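Long-range contact in peroxiredoxin (Mycobacterium tuberculosis, PDB 5EPF), which reduces hydrogen peroxide and organic hydroperoxides to water and alcohols as a thiol-specific peroxidase, protecting the cell against oxidative stress: residues P80-Q84 with P96-D100. Numbering follows the deposited sequence. Where two conformers were deposited one is given.
Sequences PVRKQ and PLLSD. With EDO (1,2-ethanediol), chain D.
Pro-80 is the N-cap of a helix that starts at Val-81; its O accepts a hydrogen bond from Gln-84 N at 3.0 Å. Its CA lies 3.7 Å from Ser-99 OG, which is hydrogen-bonded to Asp-79 O. Val-81 (chi1 t) places CG2 3.7 Å from Ser-99 CB; the two CA atoms are 5.6 Å apart. Arg-82 turns outward and donates from N (2.9 Å) and NE (3.1 Å) to O1 of a 1,2-ethanediol. Gln-84 points toward the extended strand 97-99. With chi1 and chi2 both m, its NE2 donates to Leu-98 O at 3.0 Å, while OE1 is hydrogen-bonded to Tyr-44. Leu-97 CD1 (chi1 m, chi2 t) packs 3.5 Å from Gln-84 O. The Gln-84 side chain is about 8 Å from that of Cys-52, the probable peroxidatic cysteine. This is the second half of a beta-alpha-beta unit of the thioredoxin-like fold: helix 81-91 leads from strand 72-77 to strand 97-99, the edge strand, which pairs parallel with strand 72-77.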
loop_
_atom_site.group_PDB
_atom_site.type_symbol
_atom_site.label_atom_id
_atom_site.label_comp_id
_atom_site.label_asym_id
_atom_site.label_seq_id
_atom_site.Cartn_x
_atom_site.Cartn_y
_atom_site.Cartn_z
ATOM N N PRO A 80 10.707 9.730 -1.994
ATOM C CA PRO A 80 11.487 9.913 -0.762
ATOM C C PRO A 80 10.587 10.220 0.428
ATOM O O PRO A 80 9.465 10.721 0.290
ATOM C CB PRO A 80 12.380 11.122 -1.084
ATOM C CG PRO A 80 12.488 11.131 -2.555
ATOM C CD PRO A 80 11.146 10.647 -3.060
ATOM N N VAL A 81 11.112 9.931 1.623
ATOM C CA VAL A 81 10.398 10.207 2.871
ATOM C C VAL A 81 9.881 11.639 2.904
ATOM O O VAL A 81 8.736 11.889 3.290
ATOM C CB VAL A 81 11.315 9.897 4.075
ATOM C CG1 VAL A 81 10.742 10.420 5.389
ATOM C CG2 VAL A 81 11.553 8.385 4.182
ATOM N N ARG A 82 10.708 12.609 2.499
ATOM C CA ARG A 82 10.281 14.001 2.615
ATOM C C ARG A 82 9.069 14.304 1.739
ATOM O O ARG A 82 8.237 15.144 2.108
ATOM C CB ARG A 82 11.441 14.961 2.330
ATOM C CG ARG A 82 11.881 15.047 0.874
ATOM C CD ARG A 82 13.177 15.867 0.745
ATOM N NE ARG A 82 14.283 15.177 1.399
ATOM C CZ ARG A 82 15.555 15.551 1.346
ATOM N NH1 ARG A 82 15.910 16.635 0.663
ATOM N NH2 ARG A 82 16.472 14.833 1.988
ATOM N N LYS A 83 8.935 13.628 0.591
ATOM C CA LYS A 83 7.757 13.849 -0.240
ATOM C C LYS A 83 6.546 13.114 0.314
ATOM O O LYS A 83 5.434 13.653 0.307
ATOM C CB LYS A 83 8.022 13.448 -1.688
ATOM C CG LYS A 83 6.860 13.858 -2.603
ATOM C CD LYS A 83 7.202 13.781 -4.082
ATOM C CE LYS A 83 6.027 14.337 -4.888
ATOM N NZ LYS A 83 6.346 14.540 -6.310
ATOM N N GLN A 84 6.745 11.884 0.797
ATOM C CA GLN A 84 5.660 11.183 1.479
ATOM C C GLN A 84 5.158 11.997 2.662
ATOM O O GLN A 84 3.947 12.080 2.894
ATOM C CB GLN A 84 6.118 9.800 1.961
ATOM C CG GLN A 84 6.714 8.845 0.914
ATOM C CD GLN A 84 5.703 8.302 -0.081
ATOM O OE1 GLN A 84 4.906 9.042 -0.658
ATOM N NE2 GLN A 84 5.748 6.996 -0.302
ATOM N N PRO A 96 0.216 4.993 7.575
ATOM C CA PRO A 96 1.602 5.108 7.107
ATOM C C PRO A 96 1.729 5.157 5.588
ATOM O O PRO A 96 1.012 4.463 4.855
ATOM C CB PRO A 96 2.260 3.831 7.658
ATOM C CG PRO A 96 1.316 3.309 8.720
ATOM C CD PRO A 96 -0.041 3.674 8.190
ATOM N N LEU A 97 2.684 5.969 5.134
ATOM C CA LEU A 97 3.197 5.933 3.767
ATOM C C LEU A 97 4.652 5.506 3.857
ATOM O O LEU A 97 5.446 6.178 4.527
ATOM C CB LEU A 97 3.139 7.310 3.107
ATOM C CG LEU A 97 1.763 7.957 2.946
ATOM C CD1 LEU A 97 1.922 9.274 2.208
ATOM C CD2 LEU A 97 0.785 7.059 2.190
ATOM N N LEU A 98 5.000 4.396 3.201
ATOM C CA LEU A 98 6.357 3.872 3.225
ATOM C C LEU A 98 7.132 4.342 2.001
ATOM O O LEU A 98 6.590 4.424 0.887
ATOM C CB LEU A 98 6.356 2.342 3.274
ATOM C CG LEU A 98 5.555 1.716 4.422
ATOM C CD1 LEU A 98 5.707 0.203 4.359
ATOM C CD2 LEU A 98 6.001 2.269 5.778
ATOM N N SER A 99 8.409 4.636 2.210
ATOM C CA SER A 99 9.312 5.026 1.132
ATOM C C SER A 99 10.171 3.822 0.769
ATOM O O SER A 99 10.957 3.347 1.599
ATOM C CB SER A 99 10.195 6.192 1.567
ATOM O OG SER A 99 11.183 6.479 0.590
ATOM N N ASP A 100 10.023 3.360 -0.467
ATOM C CA ASP A 100 10.767 2.236 -1.027
ATOM C C ASP A 100 11.807 2.818 -1.982
ATOM O O ASP A 100 11.702 2.693 -3.200
ATOM C CB ASP A 100 9.760 1.335 -1.759
ATOM C CG ASP A 100 10.358 0.042 -2.262
ATOM O OD1 ASP A 100 11.306 -0.510 -1.657
ATOM O OD2 ASP A 100 9.823 -0.468 -3.269
HETATM C C1 EDO D . 14.617 11.643 2.975
HETATM O O1 EDO D . 13.613 12.253 2.162
HETATM C C2 EDO D . 14.885 12.507 4.197
HETATM O O2 EDO D . 13.668 12.685 4.919
#